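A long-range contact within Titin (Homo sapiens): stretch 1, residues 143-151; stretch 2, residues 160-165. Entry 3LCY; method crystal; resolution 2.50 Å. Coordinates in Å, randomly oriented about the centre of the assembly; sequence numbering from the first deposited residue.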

# COMPACT_ATOMS: atom_id res chain seq x y z
N LEU A 143 4.44 26.17 6.59
CA LEU A 143 3.83 24.95 6.09
C LEU A 143 3.45 25.13 4.62
O LEU A 143 2.70 26.03 4.27
N LEU A 144 3.94 24.26 3.77
CA LEU A 144 3.64 24.31 2.36
C LEU A 144 2.28 23.85 1.88
O LEU A 144 1.81 22.80 2.18
N GLN A 145 1.70 24.70 1.08
CA GLN A 145 0.40 24.51 0.54
C GLN A 145 0.41 24.68 -0.95
O GLN A 145 1.20 25.36 -1.49
N ASN A 146 -0.51 24.01 -1.60
CA ASN A 146 -0.64 24.11 -3.02
C ASN A 146 -0.96 25.50 -3.45
O ASN A 146 -1.76 26.16 -2.87
N SER A 147 -0.25 25.93 -4.47
CA SER A 147 -0.37 27.25 -5.04
C SER A 147 0.08 27.23 -6.48
O SER A 147 0.28 26.18 -7.07
N GLU A 148 0.23 28.42 -7.04
CA GLU A 148 0.64 28.57 -8.41
C GLU A 148 2.01 27.98 -8.66
O GLU A 148 2.19 27.30 -9.66
N ASN A 149 2.96 28.23 -7.78
CA ASN A 149 4.29 27.68 -7.98
C ASN A 149 4.66 26.48 -7.12
O ASN A 149 5.76 25.95 -7.22
N ILE A 150 3.75 26.06 -6.27
CA ILE A 150 4.00 24.92 -5.42
C ILE A 150 2.91 23.88 -5.52
O ILE A 150 1.74 24.19 -5.38
N THR A 151 3.30 22.64 -5.74
CA THR A 151 2.34 21.55 -5.84
C THR A 151 2.83 20.35 -5.05
O THR A 151 4.01 20.01 -5.08
N HIS A 160 5.09 13.78 -3.01
CA HIS A 160 5.81 14.42 -4.10
C HIS A 160 5.65 15.94 -4.09
O HIS A 160 4.55 16.46 -4.31
N LEU A 161 6.75 16.64 -3.85
CA LEU A 161 6.74 18.10 -3.85
C LEU A 161 7.40 18.66 -5.10
O LEU A 161 8.56 18.36 -5.39
N VAL A 162 6.68 19.49 -5.81
CA VAL A 162 7.20 20.17 -6.97
C VAL A 162 7.26 21.72 -6.85
O VAL A 162 6.32 22.37 -6.56
N MET A 163 8.41 22.28 -7.07
CA MET A 163 8.57 23.69 -6.95
C MET A 163 8.90 24.29 -8.27
O MET A 163 9.84 23.95 -8.89
N LYS A 164 8.09 25.23 -8.70
CA LYS A 164 8.28 25.86 -9.97
C LYS A 164 9.17 27.06 -9.90
O LYS A 164 9.08 27.81 -9.00
N ASN A 165 10.02 27.24 -10.88
CA ASN A 165 10.84 28.41 -10.98
C ASN A 165 11.62 28.77 -9.77
O ASN A 165 11.45 29.81 -9.20

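The contact is held first by backbone hydrogen bonds between two antiparallel strand segments. T151 and V162 form a hydrogen-bonded pair: V162 N donates to T151 O at 2.8 Å and T151 N donates to V162 O at 3.1 Å, with N-H...O angles of 178° and 164°. One step beyond the I150–M163 pair, which is of the non-hydrogen-bonded type, K164 N donates to N149 O at 2.9 Å and 174°, so the ladder continues past the end of both strands. A CA-H...O contact, from L161 CA to T151 O at 3.6 Å, supplements these bonds.

The polar contribution from side chains comes from K164. Its CA-to-CB bond points toward stretch 1, and the chain, t at chi2 and chi4 but between wells at chi1 (-112°) and chi3 (-94°), carries the ammonium group to the turn, where K164 NZ donates to E148 O at 3.2 Å. The acceptor is the backbone carbonyl; the carboxylate of E148, a poorly ordered side chain with chi1 t, is not engaged by this lysine. N149 has chi1 m; its CA-to-CB bond points sideways, and its side chain packs against the start of the same lysine, with N149 OD1 3.7 Å from K164 CB. Within stretch 1, the turn that leads into the strand is closed by a backbone hydrogen bond from S147 N to I150 O (2.8 Å), while the p rotamer of S147 places its OG 3.3 Å from I150 N as acceptor of a weak hydrogen bond.

Alternation along the strands separates the packing into two faces. On one, T151 (m) and V162 (p) lie side by side, T151 CB reaching V162 CG1 at 3.5 Å; these are the side chains of the hydrogen-bonded pair.

The other face carries I150 and M163. I150 is m at both chi1 and chi2, which brings its CD1 to 3.1 Å from M163 CG, a very tight approach for two carbon atoms. M163 has chi1 m and chi2 t, and the end of its side chain leads away from stretch 1, so the contact is made partway along the chain. The I150 side chain also meets L161, its CG2 lying 3.9 Å from L161 CD1. L161 is buried and in the t, p rotamer; its CA-to-CB bond points sideways, but the end of the side chain comes nearer to stretch 1, and its other methyl, CD2, lies 4.1 Å from CD1 of L144. The CA-to-CB bond of L144 points toward stretch 2, and the side chain is m, t, extending the apolar cluster beyond the paired strands.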

# COMPACT_ATOMS: atom_id res chain seq x y z
CB LEU A 143 2.59 24.59 6.92
CG LEU A 143 2.02 23.18 6.76
CD1 LEU A 143 1.24 22.78 8.00
CD2 LEU A 143 1.15 23.07 5.52
CB LEU A 144 4.71 23.59 1.57
CG LEU A 144 6.06 24.20 1.78
CD1 LEU A 144 7.06 23.40 1.14
CD2 LEU A 144 6.10 25.58 1.31
CB GLN A 145 -0.54 25.47 1.18
CG GLN A 145 -0.98 25.04 2.51
CD GLN A 145 -1.75 26.07 3.25
OE1 GLN A 145 -1.69 27.24 2.95
NE2 GLN A 145 -2.47 25.65 4.24
CB ASN A 146 -1.72 23.19 -3.53
CG ASN A 146 -1.34 21.77 -3.46
OD1 ASN A 146 -1.37 21.17 -2.43
ND2 ASN A 146 -0.99 21.23 -4.56
CB SER A 147 0.49 28.24 -4.26
OG SER A 147 1.85 27.93 -4.36
CB GLU A 148 0.68 30.07 -8.70
CG GLU A 148 1.44 30.45 -9.94
CD GLU A 148 0.80 29.90 -11.18
OE1 GLU A 148 1.33 30.13 -12.29
OE2 GLU A 148 -0.23 29.23 -11.05
CB ASN A 149 5.34 28.80 -7.90
CG ASN A 149 5.11 29.86 -8.97
OD1 ASN A 149 5.29 29.61 -10.16
ND2 ASN A 149 4.68 31.03 -8.55
CB ILE A 150 4.10 25.33 -3.97
CG1 ILE A 150 5.31 26.24 -3.76
CG2 ILE A 150 4.16 24.11 -3.11
CD1 ILE A 150 6.60 25.53 -3.71
CB THR A 151 2.09 21.14 -7.30
OG1 THR A 151 1.69 22.29 -8.06
CG2 THR A 151 1.01 20.08 -7.39
CB HIS A 160 5.34 13.85 -5.45
CG HIS A 160 6.17 14.28 -6.61
ND1 HIS A 160 7.23 13.54 -7.08
CD2 HIS A 160 6.10 15.38 -7.41
CE1 HIS A 160 7.78 14.16 -8.12
NE2 HIS A 160 7.11 15.28 -8.33
CB LEU A 161 7.46 18.65 -2.61
CG LEU A 161 7.71 20.16 -2.58
CD1 LEU A 161 6.40 20.92 -2.53
CD2 LEU A 161 8.59 20.54 -1.40
CB VAL A 162 6.51 19.67 -8.26
CG1 VAL A 162 5.12 19.53 -8.10
CG2 VAL A 162 6.73 20.55 -9.35
CB MET A 163 9.60 23.99 -5.88
CG MET A 163 9.06 23.81 -4.50
SD MET A 163 10.16 23.81 -3.13
CE MET A 163 11.61 23.18 -3.83
CB LYS A 164 6.96 26.29 -10.54
CG LYS A 164 6.59 25.53 -11.72
CD LYS A 164 5.31 25.99 -12.35
CE LYS A 164 4.11 25.22 -11.88
NZ LYS A 164 2.86 25.80 -12.43
CB ASN A 165 10.12 29.64 -11.53
CG ASN A 165 11.04 30.87 -11.58
OD1 ASN A 165 11.15 31.59 -10.62
ND2 ASN A 165 11.68 31.09 -12.70